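Local coordinates for protein deadlock (Drosophila melanogaster, PDB 5XYV), which binds the chromoshadow domain of Rhino through its N-terminal segment within the Rhino-Deadlock-Cutoff complex, acts in oogenesis and is required for germline maintenance, at the interface of chains B and A and the interface of chains C and A. Residues are numbered along the deposited sequence; one frame, centred on the assembly and turned at random. Chains: chain A, Protein deadlock; chain B/C, Rhino.

Contact 1: the interface of chains B and A. Residues chain B 65-67; chain A 42-43, 46-48.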
# COMPACT_ATOMS: atom_id res chain seq x y z
N ILE B 65 -0.27 3.25 9.54
CA ILE B 65 -0.50 3.82 10.87
C ILE B 65 -1.42 5.04 10.97
O ILE B 65 -1.89 5.57 9.97
CB ILE B 65 0.84 4.19 11.52
CG1 ILE B 65 1.63 5.12 10.60
CG2 ILE B 65 1.63 2.95 11.87
CD1 ILE B 65 2.92 5.65 11.20
N VAL B 66 -1.64 5.48 12.20
CA VAL B 66 -2.55 6.57 12.51
C VAL B 66 -1.87 7.44 13.59
O VAL B 66 -1.12 6.90 14.40
CB VAL B 66 -3.93 6.03 12.97
CG1 VAL B 66 -4.76 7.11 13.60
CG2 VAL B 66 -4.71 5.42 11.79
N PRO B 67 -2.07 8.79 13.57
CA PRO B 67 -2.85 9.66 12.66
C PRO B 67 -2.31 9.67 11.23
O PRO B 67 -1.23 9.13 10.96
CB PRO B 67 -2.72 11.06 13.30
CG PRO B 67 -2.39 10.80 14.78
CD PRO B 67 -1.48 9.56 14.68
N GLU A 42 -9.30 2.92 17.04
CA GLU A 42 -8.69 4.18 16.64
C GLU A 42 -8.42 4.24 15.12
O GLU A 42 -8.36 5.33 14.56
CB GLU A 42 -7.39 4.41 17.44
CG GLU A 42 -7.62 4.64 18.94
CD GLU A 42 -6.35 4.63 19.78
OE1 GLU A 42 -5.25 4.37 19.24
OE2 GLU A 42 -6.46 4.84 21.01
N SER A 43 -8.27 3.08 14.47
CA SER A 43 -7.89 3.04 13.06
C SER A 43 -9.02 3.48 12.13
O SER A 43 -8.78 3.95 11.02
CB SER A 43 -7.41 1.64 12.65
OG SER A 43 -8.51 0.81 12.34
N LYS A 46 -9.33 7.98 12.57
CA LYS A 46 -8.37 8.95 12.07
C LYS A 46 -7.70 8.46 10.79
O LYS A 46 -7.43 7.26 10.65
CB LYS A 46 -7.34 9.29 13.14
CG LYS A 46 -7.93 9.78 14.45
CD LYS A 46 -7.05 10.86 15.09
CE LYS A 46 -6.87 10.64 16.58
NZ LYS A 46 -5.42 10.65 16.93
N PRO A 47 -7.41 9.38 9.85
CA PRO A 47 -6.87 9.05 8.53
C PRO A 47 -5.51 8.35 8.60
O PRO A 47 -4.71 8.65 9.50
CB PRO A 47 -6.74 10.41 7.83
CG PRO A 47 -7.49 11.38 8.71
CD PRO A 47 -7.44 10.84 10.07
N TYR A 48 -5.25 7.43 7.69
CA TYR A 48 -3.99 6.68 7.74
C TYR A 48 -2.90 7.26 6.86
O TYR A 48 -3.15 7.87 5.83
CB TYR A 48 -4.23 5.21 7.37
CG TYR A 48 -5.45 4.96 6.52
CD1 TYR A 48 -5.40 5.06 5.14
CD2 TYR A 48 -6.65 4.57 7.11
CE1 TYR A 48 -6.52 4.84 4.38
CE2 TYR A 48 -7.78 4.33 6.34
CZ TYR A 48 -7.70 4.46 4.98
OH TYR A 48 -8.82 4.21 4.22

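Contact 2: the interface of chains C and A. Residues chain C 21, 23; chain A 16, 36, 39-40, 43.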
# COMPACT_ATOMS: atom_id res chain seq x y z
N TYR C 21 -6.27 -2.93 8.58
CA TYR C 21 -5.65 -2.77 9.88
C TYR C 21 -4.49 -3.75 9.96
O TYR C 21 -4.60 -4.90 9.54
CB TYR C 21 -6.66 -2.99 11.00
CG TYR C 21 -6.10 -2.81 12.38
CD1 TYR C 21 -5.63 -1.57 12.81
CD2 TYR C 21 -6.03 -3.87 13.25
CE1 TYR C 21 -5.11 -1.42 14.08
CE2 TYR C 21 -5.52 -3.73 14.50
CZ TYR C 21 -5.05 -2.51 14.92
OH TYR C 21 -4.55 -2.40 16.20
N MET C 23 -1.62 -5.72 12.19
CA MET C 23 -1.17 -6.22 13.49
C MET C 23 0.11 -7.02 13.36
O MET C 23 0.06 -8.21 13.05
CB MET C 23 -2.23 -7.11 14.15
CG MET C 23 -3.38 -6.38 14.77
SD MET C 23 -4.72 -7.55 15.08
CE MET C 23 -5.38 -7.53 13.42
N TRP A 16 -13.94 -7.33 14.23
CA TRP A 16 -12.98 -7.74 15.24
C TRP A 16 -13.13 -9.22 15.50
O TRP A 16 -12.15 -9.94 15.59
CB TRP A 16 -13.16 -6.96 16.56
CG TRP A 16 -12.14 -7.33 17.62
CD1 TRP A 16 -12.38 -7.94 18.82
CD2 TRP A 16 -10.72 -7.11 17.56
NE1 TRP A 16 -11.20 -8.10 19.52
CE2 TRP A 16 -10.17 -7.61 18.76
CE3 TRP A 16 -9.87 -6.55 16.60
CZ2 TRP A 16 -8.80 -7.55 19.03
CZ3 TRP A 16 -8.51 -6.50 16.87
CH2 TRP A 16 -7.99 -6.99 18.07
N PHE A 36 -4.01 -4.16 20.69
CA PHE A 36 -4.43 -4.26 19.30
C PHE A 36 -5.88 -3.83 19.11
O PHE A 36 -6.21 -3.19 18.11
CB PHE A 36 -4.26 -5.69 18.79
CG PHE A 36 -2.86 -6.00 18.38
CD1 PHE A 36 -2.11 -5.04 17.72
CD2 PHE A 36 -2.29 -7.22 18.66
CE1 PHE A 36 -0.81 -5.31 17.35
CE2 PHE A 36 -1.00 -7.50 18.28
CZ PHE A 36 -0.26 -6.54 17.64
N GLY A 39 -6.09 -0.03 19.20
CA GLY A 39 -5.63 0.54 17.95
C GLY A 39 -6.56 0.20 16.80
O GLY A 39 -6.64 0.93 15.81
N PHE A 40 -7.28 -0.91 16.91
CA PHE A 40 -8.28 -1.26 15.90
C PHE A 40 -9.41 -0.25 15.86
O PHE A 40 -9.88 0.13 14.80
CB PHE A 40 -8.82 -2.66 16.17
CG PHE A 40 -10.07 -3.00 15.43
CD1 PHE A 40 -10.04 -3.30 14.06
CD2 PHE A 40 -11.29 -3.04 16.09
CE1 PHE A 40 -11.21 -3.62 13.37
CE2 PHE A 40 -12.46 -3.40 15.40
CZ PHE A 40 -12.41 -3.67 14.04
N SER A 43 -8.27 3.08 14.47
CA SER A 43 -7.89 3.04 13.06
C SER A 43 -9.02 3.48 12.13
O SER A 43 -8.78 3.95 11.02
CB SER A 43 -7.41 1.64 12.65
OG SER A 43 -8.51 0.81 12.34

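Contact 1: the interface of chains B and A
The chi1 of B:Val66 brings its methyl CG1 onto A:Lys46: CG1 stands anti to the backbone N (167°), which turns that branch toward the lysine. The two side chains cross at about a right angle, and CG1 comes to 3.4 Å from the lysine methylene CB, tighter than an ordinary van der Waals contact. The other methyl, CG2, faces the lysine backbone, 3.5 Å from O of A:Lys46. The two methyls thus rest on the lysine CB and its carbonyl O, and B:Val66 hides 80 Å² of its surface here, more than any other residue of the patch.

Beyond CB, the lysine sets off with CG anti to the carbonyl carbon (chi1 -56°) and then bends at chi2, chi3 and chi4. This course runs alongside B:Pro67, the two side chains pointing the same way, and brings the terminal amino group NZ to 3.7 Å from the ring carbon CG of the proline. This is contact with a carbon, so the amine gains no polar partner from it. B:Pro67 follows a cis peptide bond, which sets the direction in which its ring leaves B:Val66.

At the base of A:Tyr48, the carbonyl O of B:Ile65 meets CA at 3.3 Å and CB at 3.5 Å, away from the ring. Since N and O atoms of the two chains do not come within bonding reach of each other in this patch, the fit rests on van der Waals packing of methyls against aliphatic carbon and backbone carbonyls, over a summed 235 Å².

In the fold, Rhino contributes the end of strand 63-65 and the last modelled residues, B:Val66 and B:Pro67. Deadlock contributes the last turn of helix 30-45, brushed distantly by the valine (CG1 to A:Glu42 O 4.1 Å, CG2 to A:Ser43 CA 4.2 Å), and the linker A:Lys46 to A:Tyr48 that leads into strand 49-51, where A:Pro47 O lies 4.0 Å from B:Val66 CG2.

Contact 2: the interface of chains C and A
Polar contact centres on the phenol of C:Tyr21, which reaches the backbone of a Deadlock helix. With CG anti to the backbone N (chi1 -178°), the ring extends from strand 14-23 toward helix 30-45, and OH donates a hydrogen bond to O of A:Phe36 at 2.7 Å. The approach is in the carbonyl plane, on a lone pair, with a C=O...donor angle of 125°. N of A:Phe40 comes within 3.2 Å of the same OH, but its N-H is spent on O of A:Phe36, 2.8 Å away, in the usual helix bond. The phenol is thus a second donor to that carbonyl. Within Deadlock, A:Ser43 OG turns back to donate to O of A:Phe40 at 2.9 Å, from a position tilted out of the carbonyl plane.

CH-pi contacts cover two rings. CA of A:Phe40 sits over one face of the C:Tyr21 ring, 3.8 Å from its centroid and displaced toward the rim. On the A:Phe36 ring the roles of the chains reverse: CG of C:Met23 lies over its face at 3.7 Å from the centroid.

Other packing completes the patch: CB of A:Ser43 meets CD1 of C:Tyr21 at 3.7 Å. A:Gly39, with no side chain in the way, lets ring carbon CE1 approach its O to 3.3 Å, a C-H to carbonyl contact. A:Trp16 of helix 9-23 lays CE3 over one face of the A:Phe40 ring and may help hold it, while its CZ3 nears the methionine sulfur. A phenylalanine in place of C:Tyr21 would lack the phenol bond to A:Phe36 O, the polar tie between strand and helix, and its ring would probably be less fixed against A:Phe40 CA.

The site docks Deadlock's N-terminal region on the chromoshadow domain, joining Rhino strand to Deadlock helix.

Contact 1 and contact 2 lie about 10 Å apart, measured between the centres of their C-alpha atoms, and both include A:Ser43 near the end of helix 30-45. That residue marks where the Deadlock helix passes from one Rhino chain to the other: contact 1 uses the last modelled residues of chain B, and contact 2 uses strand 14-23 of chain C. One Deadlock chain thus touches both Rhino copies, which fits recognition of paired chromoshadow domains. The deposited assembly holds two chains of each protein, and both contacts recur in the second Deadlock copy.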